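Local coordinates for transcriptional regulators (LACI-FAMILY TRANSCRIPTIONAL REGULATORY PROTEIN) (Corynebacterium glutamicum, PDB 3GYB), which probably regulates transcription as a DNA-binding factor of the LacI family and binds a magnesium ion in its periplasmic-binding-protein-like part, at residues L221-T226 / I264-C269; G210-P215 / I227-I232; I121-V126 / F181-I186; L116-I121 / E176-F181. All coordinates share one frame; numbering follows the deposited sequence.

Contact 1 (L221-T226 / I264-C269); sequences LINLTT and IERGTC
R266 reaches across N223 and L224 with its chain extended from CG to NE and turns the edge of its guanidinium to the backbone. NH1 of R266 donates to L224 O at 3.0 Å, that oxygen lying only 6° out of the guanidinium plane. T226 CG2 sits at the same edge, 3.4 Å from R266 NH1, while I264 CG2 covers one face over the centre, 3.6 Å above the plane. R266 NH2 finds a second acceptor in N213 OD1, which helps fix the rotation of the flat group. N223 crosses the arginine chain, its OD1 3.5 Å from R266 CD and its amide plane turned 57° from the guanidinium. Two threonines exchange bonds with the facing backbone. T225 N donates to T268 OG1, itself also hydrogen-bonded to I208 O, at 2.9 Å, and T225 OG1, beside its own backbone N (chi1 -69°), accepts from R266 N at 2.9 Å and weakly from T268 N. Beyond them T226 and I264 form an antiparallel hydrogen-bonded pair, with I264 N to T226 O at 2.9 Å. This is the one antiparallel junction, between strands 226-228 and 258-264, in the mixed sheet of the periplasmic-binding-protein-like fold, where the latter strand gives way to the C-terminal tail. L224 packs on A217 of helix 215-218 and A188 of helix 185-198, T225 rests on I209 of strand 207-211, and T226 OG1 bonds D185.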
loop_
_atom_site.group_PDB
_atom_site.type_symbol
_atom_site.label_atom_id
_atom_site.label_comp_id
_atom_site.label_asym_id
_atom_site.label_seq_id
_atom_site.Cartn_x
_atom_site.Cartn_y
_atom_site.Cartn_z
ATOM N N LEU A 221 -14.104 4.255 1.175
ATOM C CA LEU A 221 -13.667 5.471 1.856
ATOM C C LEU A 221 -13.054 6.504 0.913
ATOM O O LEU A 221 -13.399 7.688 0.954
ATOM C CB LEU A 221 -12.651 5.126 2.948
ATOM C CG LEU A 221 -12.111 6.333 3.722
ATOM C CD1 LEU A 221 -13.260 6.973 4.502
ATOM C CD2 LEU A 221 -10.999 5.895 4.664
ATOM N N ILE A 222 -12.141 6.054 0.063
ATOM C CA ILE A 222 -11.467 6.958 -0.857
ATOM C C ILE A 222 -12.278 7.128 -2.144
ATOM O O ILE A 222 -12.448 8.251 -2.629
ATOM C CB ILE A 222 -10.046 6.439 -1.129
ATOM C CG1 ILE A 222 -9.292 6.357 0.208
ATOM C CG2 ILE A 222 -9.322 7.355 -2.098
ATOM C CD1 ILE A 222 -7.897 5.763 0.109
ATOM N N ASN A 223 -12.772 6.016 -2.688
ATOM C CA ASN A 223 -13.631 6.035 -3.874
ATOM C C ASN A 223 -13.132 7.022 -4.931
ATOM O O ASN A 223 -13.870 7.893 -5.386
ATOM C CB ASN A 223 -15.045 6.415 -3.426
ATOM C CG ASN A 223 -16.102 6.053 -4.446
ATOM O OD1 ASN A 223 -16.027 5.012 -5.087
ATOM N ND2 ASN A 223 -17.104 6.912 -4.587
ATOM N N LEU A 224 -11.885 6.830 -5.340
ATOM C CA LEU A 224 -11.197 7.709 -6.285
ATOM C C LEU A 224 -11.384 7.462 -7.787
ATOM O O LEU A 224 -11.132 6.361 -8.278
ATOM C CB LEU A 224 -9.694 7.639 -5.977
ATOM C CG LEU A 224 -8.704 8.813 -5.964
ATOM C CD1 LEU A 224 -7.332 8.241 -6.314
ATOM C CD2 LEU A 224 -9.078 9.922 -6.925
ATOM N N THR A 225 -11.799 8.498 -8.513
ATOM C CA THR A 225 -11.934 8.399 -9.965
ATOM C C THR A 225 -10.478 8.353 -10.420
ATOM O O THR A 225 -9.660 9.159 -9.982
ATOM C CB THR A 225 -12.650 9.631 -10.530
ATOM O OG1 THR A 225 -14.016 9.599 -10.106
ATOM C CG2 THR A 225 -12.588 9.657 -12.055
ATOM N N THR A 226 -10.156 7.416 -11.302
ATOM C CA THR A 226 -8.771 7.236 -11.707
ATOM C C THR A 226 -8.643 6.593 -13.082
ATOM O O THR A 226 -9.603 6.045 -13.623
ATOM C CB THR A 226 -8.074 6.328 -10.653
ATOM O OG1 THR A 226 -6.696 6.131 -10.978
ATOM C CG2 THR A 226 -8.776 4.970 -10.603
ATOM N N ILE A 264 -11.957 5.055 -15.042
ATOM C CA ILE A 264 -12.815 4.374 -14.084
ATOM C C ILE A 264 -13.425 5.503 -13.276
ATOM O O ILE A 264 -12.736 6.171 -12.502
ATOM C CB ILE A 264 -12.033 3.446 -13.134
ATOM C CG1 ILE A 264 -11.389 2.303 -13.926
ATOM C CG2 ILE A 264 -12.978 2.872 -12.085
ATOM C CD1 ILE A 264 -10.605 1.330 -13.062
ATOM N N GLU A 265 -14.713 5.733 -13.480
ATOM C CA GLU A 265 -15.400 6.799 -12.780
ATOM C C GLU A 265 -15.911 6.360 -11.421
ATOM O O GLU A 265 -16.642 5.368 -11.300
ATOM C CB GLU A 265 -16.569 7.322 -13.615
ATOM C CG GLU A 265 -16.153 8.013 -14.898
ATOM C CD GLU A 265 -17.325 8.657 -15.609
ATOM O OE1 GLU A 265 -17.918 9.607 -15.049
ATOM O OE2 GLU A 265 -17.659 8.210 -16.727
ATOM N N ARG A 266 -15.504 7.095 -10.395
ATOM C CA ARG A 266 -15.955 6.815 -9.049
ATOM C C ARG A 266 -16.584 8.082 -8.485
ATOM O O ARG A 266 -17.409 8.701 -9.161
ATOM C CB ARG A 266 -14.812 6.292 -8.174
ATOM C CG ARG A 266 -14.340 4.901 -8.619
ATOM C CD ARG A 266 -13.648 4.117 -7.510
ATOM N NE ARG A 266 -13.271 2.782 -7.981
ATOM C CZ ARG A 266 -12.106 2.484 -8.553
ATOM N NH1 ARG A 266 -11.176 3.420 -8.716
ATOM N NH2 ARG A 266 -11.881 1.251 -8.990
ATOM N N GLY A 267 -16.191 8.513 -7.293
ATOM C CA GLY A 267 -16.864 9.683 -6.745
ATOM C C GLY A 267 -16.131 10.993 -6.566
ATOM O O GLY A 267 -16.669 11.906 -5.941
ATOM N N THR A 268 -14.936 11.120 -7.127
ATOM C CA THR A 268 -14.175 12.348 -6.929
ATOM C C THR A 268 -14.211 13.411 -8.027
ATOM O O THR A 268 -13.503 14.413 -7.935
ATOM C CB THR A 268 -12.713 12.019 -6.600
ATOM O OG1 THR A 268 -12.168 11.197 -7.634
ATOM C CG2 THR A 268 -12.617 11.284 -5.258
ATOM N N CYS A 269 -15.028 13.203 -9.054
ATOM C CA CYS A 269 -15.164 14.186 -10.129
ATOM C C CYS A 269 -16.639 14.515 -10.309
ATOM O O CYS A 269 -17.506 13.693 -10.009
ATOM C CB CYS A 269 -14.604 13.649 -11.454
ATOM S SG CYS A 269 -12.797 13.674 -11.587
HETATM O O HOH W 1 -16.201 10.736 -10.765
#

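Contact 2 (G210-P215 / I227-I232); sequences GYDNTP and IDDNSI. With MG (magnesium ion), chain C.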
loop_
_atom_site.group_PDB
_atom_site.type_symbol
_atom_site.label_atom_id
_atom_site.label_comp_id
_atom_site.label_asym_id
_atom_site.label_seq_id
_atom_site.Cartn_x
_atom_site.Cartn_y
_atom_site.Cartn_z
ATOM N N GLY A 210 -7.143 10.525 -10.404
ATOM C CA GLY A 210 -5.821 9.944 -10.239
ATOM C C GLY A 210 -5.399 9.071 -11.401
ATOM O O GLY A 210 -5.938 9.187 -12.503
ATOM N N TYR A 211 -4.443 8.182 -11.154
ATOM C CA TYR A 211 -3.924 7.294 -12.189
ATOM C C TYR A 211 -3.296 6.087 -11.501
ATOM O O TYR A 211 -2.488 6.251 -10.589
ATOM C CB TYR A 211 -2.859 8.043 -13.012
ATOM C CG TYR A 211 -2.608 7.518 -14.419
ATOM C CD1 TYR A 211 -2.761 8.355 -15.526
ATOM C CD2 TYR A 211 -2.180 6.211 -14.639
ATOM C CE1 TYR A 211 -2.490 7.904 -16.816
ATOM C CE2 TYR A 211 -1.907 5.748 -15.934
ATOM C CZ TYR A 211 -2.064 6.604 -17.011
ATOM O OH TYR A 211 -1.791 6.154 -18.289
ATOM N N ASP A 212 -3.704 4.891 -11.931
ATOM C CA ASP A 212 -3.222 3.595 -11.432
ATOM C C ASP A 212 -4.320 2.644 -10.975
ATOM O O ASP A 212 -4.142 1.443 -11.032
ATOM C CB ASP A 212 -2.245 3.726 -10.251
ATOM C CG ASP A 212 -0.882 4.251 -10.659
ATOM O OD1 ASP A 212 -0.597 4.319 -11.873
ATOM O OD2 ASP A 212 -0.097 4.591 -9.749
ATOM N N ASN A 213 -5.455 3.167 -10.528
ATOM C CA ASN A 213 -6.520 2.314 -9.996
ATOM C C ASN A 213 -5.946 1.368 -8.942
ATOM O O ASN A 213 -6.122 0.139 -9.000
ATOM C CB ASN A 213 -7.221 1.490 -11.076
ATOM C CG ASN A 213 -8.452 0.778 -10.524
ATOM O OD1 ASN A 213 -9.207 1.366 -9.752
ATOM N ND2 ASN A 213 -8.655 -0.480 -10.907
ATOM N N THR A 214 -5.246 1.963 -7.985
ATOM C CA THR A 214 -4.645 1.240 -6.871
ATOM C C THR A 214 -5.772 0.676 -6.014
ATOM O O THR A 214 -6.923 1.099 -6.132
ATOM C CB THR A 214 -3.856 2.188 -5.957
ATOM O OG1 THR A 214 -4.716 3.265 -5.555
ATOM C CG2 THR A 214 -2.630 2.741 -6.655
ATOM N N PRO A 215 -5.457 -0.292 -5.141
ATOM C CA PRO A 215 -6.493 -0.867 -4.276
ATOM C C PRO A 215 -7.106 0.243 -3.411
ATOM O O PRO A 215 -8.292 0.213 -3.093
ATOM C CB PRO A 215 -5.716 -1.885 -3.448
ATOM C CG PRO A 215 -4.674 -2.361 -4.413
ATOM C CD PRO A 215 -4.205 -1.063 -5.045
ATOM N N ILE A 227 -7.445 6.672 -13.646
ATOM C CA ILE A 227 -7.171 6.061 -14.939
ATOM C C ILE A 227 -6.587 4.678 -14.675
ATOM O O ILE A 227 -5.575 4.545 -13.986
ATOM C CB ILE A 227 -6.134 6.874 -15.741
ATOM C CG1 ILE A 227 -6.683 8.272 -16.048
ATOM C CG2 ILE A 227 -5.747 6.115 -17.007
ATOM C CD1 ILE A 227 -8.002 8.284 -16.801
ATOM N N ASP A 228 -7.239 3.649 -15.198
ATOM C CA ASP A 228 -6.752 2.285 -15.042
ATOM C C ASP A 228 -5.502 2.186 -15.919
ATOM O O ASP A 228 -5.575 2.414 -17.128
ATOM C CB ASP A 228 -7.819 1.301 -15.533
ATOM C CG ASP A 228 -7.492 -0.140 -15.204
ATOM O OD1 ASP A 228 -6.303 -0.467 -15.016
ATOM O OD2 ASP A 228 -8.439 -0.956 -15.153
ATOM N N ASP A 229 -4.356 1.879 -15.311
ATOM C CA ASP A 229 -3.103 1.759 -16.056
ATOM C C ASP A 229 -2.916 0.332 -16.574
ATOM O O ASP A 229 -1.826 -0.039 -17.022
ATOM C CB ASP A 229 -1.909 2.149 -15.165
ATOM C CG ASP A 229 -1.721 1.200 -13.993
ATOM O OD1 ASP A 229 -2.722 0.575 -13.609
ATOM O OD2 ASP A 229 -0.595 1.082 -13.457
ATOM N N ASN A 230 -3.982 -0.460 -16.502
ATOM C CA ASN A 230 -3.960 -1.844 -16.958
ATOM C C ASN A 230 -2.767 -2.587 -16.358
ATOM O O ASN A 230 -2.089 -3.350 -17.048
ATOM C CB ASN A 230 -3.873 -1.890 -18.488
ATOM C CG ASN A 230 -4.552 -3.109 -19.072
ATOM O OD1 ASN A 230 -4.558 -4.182 -18.467
ATOM N ND2 ASN A 230 -5.125 -2.952 -20.263
ATOM N N SER A 231 -2.507 -2.362 -15.073
ATOM C CA SER A 231 -1.381 -3.019 -14.419
ATOM C C SER A 231 -1.540 -4.538 -14.403
ATOM O O SER A 231 -0.556 -5.265 -14.301
ATOM C CB SER A 231 -1.201 -2.472 -13.000
ATOM O OG SER A 231 -2.444 -2.377 -12.337
ATOM N N ILE A 232 -2.774 -5.025 -14.499
ATOM C CA ILE A 232 -2.990 -6.464 -14.524
ATOM C C ILE A 232 -2.521 -6.988 -15.879
ATOM O O ILE A 232 -1.836 -8.008 -15.961
ATOM C CB ILE A 232 -4.478 -6.811 -14.308
ATOM C CG1 ILE A 232 -4.876 -6.466 -12.869
ATOM C CG2 ILE A 232 -4.723 -8.285 -14.587
ATOM C CD1 ILE A 232 -6.362 -6.530 -12.611
HETATM MG MG MG C . -3.240 -0.368 -11.787
HETATM O O HOH W 2 1.225 3.361 -13.463
HETATM O O HOH W 3 -4.010 -1.305 -9.911
HETATM O O HOH W 4 -5.114 -0.921 -12.739
HETATM O O HOH W 5 -1.247 0.210 -11.014
#
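The Y211 ring lies across I227, whose CG2 sits over one face, 3.8 Å from the centroid and offset toward the rim. D229 CB touches the ring edge at Y211 CE2, and Y211 OH is hydrogen-bonded to N100. Just beyond, a magnesium ion joins the segments. Its six ligands form an octahedron: D212 O at 2.2 Å from the metal, D229 OD1 at 2.1 Å, S231 OG at 2.2 Å and three waters. The metal bridges the segments directly, D212 O and S231 OG at opposite corners. Two of the waters are steered by acidic groups, one donating to D228 OD1 and one to D229 OD2. The carboxylates of D212 and D229 approach to 3.6 Å between D212 OD1 and D229 OD2; a further water donates to both, probably easing their repulsion. D212 N gives a straight bond to I227 O, 2.8 Å long with 170° at the hydrogen. D228 OD1 accepts from N230 N in an Asx turn just ahead of helix 231-246. The site lies at the C-terminal ends of parallel strands 207-211 and 226-228, with I227 packed on helix 102-115 and S231 OG hydrogen-bonded to OD1 of D22 in helix 21-31.

Contact 3 (I121-V126 / F181-I186); sequences IAHLRV and FSSNDI
H123 and F181 stand side by side on one face of a parallel strand pair, pointing the same way, while L124 and S182 pair on the other. Backbone bonds set the register: F181 N donates to A122 O at 2.8 Å, L124 N to F181 O at 3.1 Å, and S183 N to L124 O at 2.9 Å. A side-chain bond joins this ladder. H123 CG is anti to the backbone N (chi1 174°), and ND1 of its ring donates to F181 O at 2.8 Å, in a bent bond with the oxygen 31° out of the imidazole plane. F181 O therefore accepts twice, from H123 ND1 and L124 N on opposite faces of its carbonyl plane. Ring contact is oblique, the H123 and F181 centroids 4.8 Å apart and their planes at 38°. Past the strand ends V126 CG2 packs on S183 CB at 3.6 Å and on N184 ND2, the V126 and N184 side chains crossing at about a right angle. Water links the same region: one molecule bonds H123 NE2, V126 N and S183 OG. S182 OG donates to N184 O across the turn into helix 185-198, for which N184 is the N-cap, its OD1 also hydrogen-bonded to T187 OG1. Helices 102-115 and 160-173 pack on the two faces of this buried sheet, through F181 and L124 respectively. Because both imidazole nitrogens have polar partners, the buried H123 ring is held in a defined orientation, with ND1 the donor to F181 O; the strand pairing thus gains a bond beyond its backbone ladder.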
loop_
_atom_site.group_PDB
_atom_site.type_symbol
_atom_site.label_atom_id
_atom_site.label_comp_id
_atom_site.label_asym_id
_atom_site.label_seq_id
_atom_site.Cartn_x
_atom_site.Cartn_y
_atom_site.Cartn_z
ATOM N N ILE A 121 -7.792 23.801 -14.944
ATOM C CA ILE A 121 -7.345 22.470 -14.564
ATOM C C ILE A 121 -5.863 22.461 -14.239
ATOM O O ILE A 121 -5.053 23.036 -14.966
ATOM C CB ILE A 121 -7.611 21.482 -15.717
ATOM C CG1 ILE A 121 -9.112 21.450 -16.023
ATOM C CG2 ILE A 121 -7.083 20.101 -15.360
ATOM C CD1 ILE A 121 -9.471 20.760 -17.333
ATOM N N ALA A 122 -5.510 21.805 -13.140
ATOM C CA ALA A 122 -4.111 21.726 -12.742
ATOM C C ALA A 122 -3.636 20.282 -12.693
ATOM O O ALA A 122 -4.427 19.363 -12.477
ATOM C CB ALA A 122 -3.915 22.385 -11.387
ATOM N N HIS A 123 -2.337 20.094 -12.895
ATOM C CA HIS A 123 -1.730 18.768 -12.872
ATOM C C HIS A 123 -0.676 18.663 -11.781
ATOM O O HIS A 123 0.176 19.541 -11.651
ATOM C CB HIS A 123 -1.068 18.474 -14.222
ATOM C CG HIS A 123 -0.293 17.191 -14.260
ATOM N ND1 HIS A 123 -0.887 15.956 -14.110
ATOM C CD2 HIS A 123 1.021 16.950 -14.484
ATOM C CE1 HIS A 123 0.025 15.010 -14.248
ATOM N NE2 HIS A 123 1.192 15.587 -14.476
ATOM N N LEU A 124 -0.749 17.604 -10.979
ATOM C CA LEU A 124 0.254 17.377 -9.942
ATOM C C LEU A 124 1.229 16.396 -10.568
ATOM O O LEU A 124 0.890 15.239 -10.799
ATOM C CB LEU A 124 -0.380 16.764 -8.691
ATOM C CG LEU A 124 -1.284 17.711 -7.911
ATOM C CD1 LEU A 124 -1.935 16.971 -6.749
ATOM C CD2 LEU A 124 -0.452 18.884 -7.407
ATOM N N ARG A 125 2.444 16.850 -10.846
ATOM C CA ARG A 125 3.404 15.977 -11.502
ATOM C C ARG A 125 4.356 15.183 -10.622
ATOM O O ARG A 125 4.527 15.466 -9.440
ATOM C CB ARG A 125 4.204 16.769 -12.550
ATOM C CG ARG A 125 4.938 17.978 -12.030
ATOM C CD ARG A 125 5.538 18.803 -13.180
ATOM N NE ARG A 125 6.361 18.003 -14.086
ATOM C CZ ARG A 125 7.144 18.513 -15.033
ATOM N NH1 ARG A 125 7.217 19.828 -15.204
ATOM N NH2 ARG A 125 7.862 17.710 -15.809
ATOM N N VAL A 126 4.955 14.172 -11.243
ATOM C CA VAL A 126 5.921 13.276 -10.619
ATOM C C VAL A 126 7.129 13.241 -11.557
ATOM O O VAL A 126 6.968 13.292 -12.775
ATOM C CB VAL A 126 5.330 11.858 -10.469
ATOM C CG1 VAL A 126 6.385 10.903 -9.947
ATOM C CG2 VAL A 126 4.138 11.898 -9.524
ATOM N N PHE A 181 -5.679 16.866 -12.021
ATOM C CA PHE A 181 -5.356 15.561 -12.582
ATOM C C PHE A 181 -4.036 15.205 -11.912
ATOM O O PHE A 181 -2.992 15.780 -12.223
ATOM C CB PHE A 181 -5.186 15.606 -14.111
ATOM C CG PHE A 181 -4.400 14.440 -14.672
ATOM C CD1 PHE A 181 -4.563 13.152 -14.166
ATOM C CD2 PHE A 181 -3.488 14.636 -15.704
ATOM C CE1 PHE A 181 -3.832 12.081 -14.672
ATOM C CE2 PHE A 181 -2.751 13.570 -16.218
ATOM C CZ PHE A 181 -2.922 12.291 -15.702
ATOM N N SER A 182 -4.097 14.278 -10.960
ATOM C CA SER A 182 -2.920 13.838 -10.230
ATOM C C SER A 182 -2.187 12.770 -11.036
ATOM O O SER A 182 -2.802 11.828 -11.534
ATOM C CB SER A 182 -3.338 13.268 -8.871
ATOM O OG SER A 182 -2.199 12.937 -8.099
ATOM N N SER A 183 -0.870 12.909 -11.144
ATOM C CA SER A 183 -0.074 11.968 -11.921
ATOM C C SER A 183 -0.309 10.521 -11.510
ATOM O O SER A 183 -0.210 9.618 -12.336
ATOM C CB SER A 183 1.416 12.310 -11.811
ATOM O OG SER A 183 2.145 11.666 -12.842
ATOM N N ASN A 184 -0.622 10.295 -10.238
ATOM C CA ASN A 184 -0.899 8.940 -9.770
ATOM C C ASN A 184 -1.793 8.967 -8.539
ATOM O O ASN A 184 -2.023 10.023 -7.955
ATOM C CB ASN A 184 0.399 8.195 -9.467
ATOM C CG ASN A 184 1.297 8.966 -8.540
ATOM O OD1 ASN A 184 0.917 9.282 -7.415
ATOM N ND2 ASN A 184 2.493 9.296 -9.015
ATOM N N ASP A 185 -2.311 7.800 -8.165
ATOM C CA ASP A 185 -3.209 7.694 -7.020
ATOM C C ASP A 185 -2.627 8.093 -5.674
ATOM O O ASP A 185 -3.282 8.791 -4.905
ATOM C CB ASP A 185 -3.747 6.264 -6.897
ATOM C CG ASP A 185 -4.785 5.928 -7.952
ATOM O OD1 ASP A 185 -5.127 6.808 -8.782
ATOM O OD2 ASP A 185 -5.266 4.769 -7.940
ATOM N N ILE A 186 -1.411 7.650 -5.371
ATOM C CA ILE A 186 -0.838 7.968 -4.070
ATOM C C ILE A 186 -0.719 9.483 -3.910
ATOM O O ILE A 186 -0.961 10.023 -2.835
ATOM C CB ILE A 186 0.531 7.260 -3.871
ATOM C CG1 ILE A 186 0.949 7.346 -2.403
ATOM C CG2 ILE A 186 1.588 7.867 -4.768
ATOM C CD1 ILE A 186 -0.033 6.677 -1.450
HETATM O O HOH W 6 3.311 13.803 -13.991
#

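Contact 4 (L116-I121 / E176-F181); sequences LGHTHI and EVTAIF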
loop_
_atom_site.group_PDB
_atom_site.type_symbol
_atom_site.label_atom_id
_atom_site.label_comp_id
_atom_site.label_asym_id
_atom_site.label_seq_id
_atom_site.Cartn_x
_atom_site.Cartn_y
_atom_site.Cartn_z
ATOM N N LEU A 116 -16.146 17.619 -18.621
ATOM C CA LEU A 116 -16.998 17.872 -17.457
ATOM C C LEU A 116 -17.241 19.366 -17.252
ATOM O O LEU A 116 -17.971 19.767 -16.342
ATOM C CB LEU A 116 -16.385 17.272 -16.186
ATOM C CG LEU A 116 -16.529 15.760 -16.004
ATOM C CD1 LEU A 116 -15.677 15.290 -14.835
ATOM C CD2 LEU A 116 -17.990 15.415 -15.766
ATOM N N GLY A 117 -16.616 20.193 -18.085
ATOM C CA GLY A 117 -16.816 21.629 -17.967
ATOM C C GLY A 117 -15.746 22.417 -17.232
ATOM O O GLY A 117 -15.888 23.625 -17.036
ATOM N N HIS A 118 -14.676 21.748 -16.819
ATOM C CA HIS A 118 -13.595 22.426 -16.112
ATOM C C HIS A 118 -12.646 23.076 -17.113
ATOM O O HIS A 118 -12.362 22.503 -18.164
ATOM C CB HIS A 118 -12.811 21.424 -15.257
ATOM C CG HIS A 118 -13.605 20.827 -14.138
ATOM N ND1 HIS A 118 -13.770 21.457 -12.923
ATOM C CD2 HIS A 118 -14.298 19.666 -14.060
ATOM C CE1 HIS A 118 -14.532 20.708 -12.144
ATOM N NE2 HIS A 118 -14.864 19.616 -12.808
ATOM N N THR A 119 -12.162 24.273 -16.791
ATOM C CA THR A 119 -11.213 24.966 -17.657
ATOM C C THR A 119 -9.936 25.268 -16.877
ATOM O O THR A 119 -8.837 25.164 -17.418
ATOM C CB THR A 119 -11.803 26.272 -18.232
ATOM O OG1 THR A 119 -12.383 27.050 -17.180
ATOM C CG2 THR A 119 -12.861 25.949 -19.280
ATOM N N HIS A 120 -10.083 25.642 -15.610
ATOM C CA HIS A 120 -8.925 25.909 -14.759
ATOM C C HIS A 120 -8.519 24.575 -14.149
ATOM O O HIS A 120 -8.857 24.255 -13.007
ATOM C CB HIS A 120 -9.285 26.927 -13.676
ATOM C CG HIS A 120 -9.470 28.313 -14.208
ATOM N ND1 HIS A 120 -8.433 29.043 -14.748
ATOM C CD2 HIS A 120 -10.577 29.082 -14.336
ATOM C CE1 HIS A 120 -8.894 30.199 -15.189
ATOM N NE2 HIS A 120 -10.192 30.249 -14.952
ATOM N N ILE A 121 -7.792 23.801 -14.944
ATOM C CA ILE A 121 -7.345 22.470 -14.564
ATOM C C ILE A 121 -5.863 22.461 -14.239
ATOM O O ILE A 121 -5.053 23.036 -14.966
ATOM C CB ILE A 121 -7.611 21.482 -15.717
ATOM C CG1 ILE A 121 -9.112 21.450 -16.023
ATOM C CG2 ILE A 121 -7.083 20.101 -15.360
ATOM C CD1 ILE A 121 -9.471 20.760 -17.333
ATOM N N GLU A 176 -8.323 29.577 -8.255
ATOM C CA GLU A 176 -9.279 29.487 -9.358
ATOM C C GLU A 176 -9.380 28.052 -9.882
ATOM O O GLU A 176 -10.312 27.711 -10.613
ATOM C CB GLU A 176 -8.863 30.416 -10.506
ATOM C CG GLU A 176 -7.597 29.983 -11.228
ATOM C CD GLU A 176 -6.330 30.585 -10.647
ATOM O OE1 GLU A 176 -6.335 30.999 -9.469
ATOM O OE2 GLU A 176 -5.317 30.631 -11.376
ATOM N N VAL A 177 -8.413 27.215 -9.516
ATOM C CA VAL A 177 -8.402 25.823 -9.958
ATOM C C VAL A 177 -9.629 25.069 -9.455
ATOM O O VAL A 177 -9.938 25.101 -8.264
ATOM C CB VAL A 177 -7.133 25.101 -9.463
ATOM C CG1 VAL A 177 -7.234 23.600 -9.726
ATOM C CG2 VAL A 177 -5.918 25.673 -10.173
ATOM N N THR A 178 -10.319 24.388 -10.367
ATOM C CA THR A 178 -11.521 23.636 -10.005
ATOM C C THR A 178 -11.369 22.126 -10.147
ATOM O O THR A 178 -12.230 21.364 -9.701
ATOM C CB THR A 178 -12.735 24.085 -10.851
ATOM O OG1 THR A 178 -12.488 23.815 -12.240
ATOM C CG2 THR A 178 -12.978 25.568 -10.673
ATOM N N ALA A 179 -10.276 21.685 -10.761
ATOM C CA ALA A 179 -10.054 20.256 -10.943
ATOM C C ALA A 179 -8.570 19.966 -11.023
ATOM O O ALA A 179 -7.800 20.770 -11.545
ATOM C CB ALA A 179 -10.751 19.772 -12.213
ATOM N N ILE A 180 -8.180 18.811 -10.499
ATOM C CA ILE A 180 -6.786 18.401 -10.507
ATOM C C ILE A 180 -6.623 17.009 -11.095
ATOM O O ILE A 180 -7.367 16.090 -10.741
ATOM C CB ILE A 180 -6.205 18.367 -9.067
ATOM C CG1 ILE A 180 -6.174 19.778 -8.479
ATOM C CG2 ILE A 180 -4.809 17.750 -9.082
ATOM C CD1 ILE A 180 -5.816 19.828 -6.990
ATOM N N PHE A 181 -5.679 16.866 -12.021
ATOM C CA PHE A 181 -5.356 15.561 -12.582
ATOM C C PHE A 181 -4.036 15.205 -11.912
ATOM O O PHE A 181 -2.992 15.780 -12.223
ATOM C CB PHE A 181 -5.186 15.606 -14.111
ATOM C CG PHE A 181 -4.400 14.440 -14.672
ATOM C CD1 PHE A 181 -4.563 13.152 -14.166
ATOM C CD2 PHE A 181 -3.488 14.636 -15.704
ATOM C CE1 PHE A 181 -3.832 12.081 -14.672
ATOM C CE2 PHE A 181 -2.751 13.570 -16.218
ATOM C CZ PHE A 181 -2.922 12.291 -15.702
HETATM O O HOH W 7 -12.681 25.531 -14.291
#
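The parallel pairing of strands 121-124 and 179-182 starts at I121 and A179, in the Rossmann-like sheet of this periplasmic-binding-protein fold, and the loops leading into both strands are knit together by two histidines. H118 turns one ring face to A179, whose CB lies 3.7 Å from the ring centroid and 18° off its normal. At the ring edge, H118 ND1 and T178 OG1 share a nearly straight hydrogen bond of 2.8 Å, and H118 NE2 is bonded to A270 O. The ring is thereby gripped at both nitrogens and packed over one face. A water bonded to T119 N and T178 OG1 adds a second link. H120, the centre of an inverse gamma turn, receives E176 CG over one ring face, 4.0 Å from the centroid. E176 CG sits between its backbone N and carbonyl carbon (chi1 69°), and the chain bends at chi2; the ring and carboxylate planes are 88° apart. The backbone of H120 also takes part, T178 N donating to H120 O at 3.0 Å. A179 N is buried here without a partner. Near the strand start, I121 CA approaches A179 O at 3.5 Å. G117 ends helix 102-115 in a Schellman motif; I121 packs back on that helix at L113 and on F138 and M142 of helix 129-144, while A179 touches S207 of strand 207-211.

Overall arrangement
All four contacts lie in the periplasmic-binding-protein-like range and touch one mixed sheet, in which strands 258-264, 226-228, 207-211, 179-182 and 121-124 are consecutive neighbours. Contacts 3 and 4 interlock along the chain, share I121 and F181, and lie about 12 Å apart between centres, contact 4 at the start of their strand pair and contact 3 at its far end. Contacts 1 and 2 follow later and alternate likewise, also about 12 Å apart. D185 of contact 3 ties these groups together through T226 and T214. Contact 2 holds the metal at the C-terminal strand ends, where D22 of the N-terminal half reaches S231; contact 4, about 21 Å away between centres, is packing at the other end.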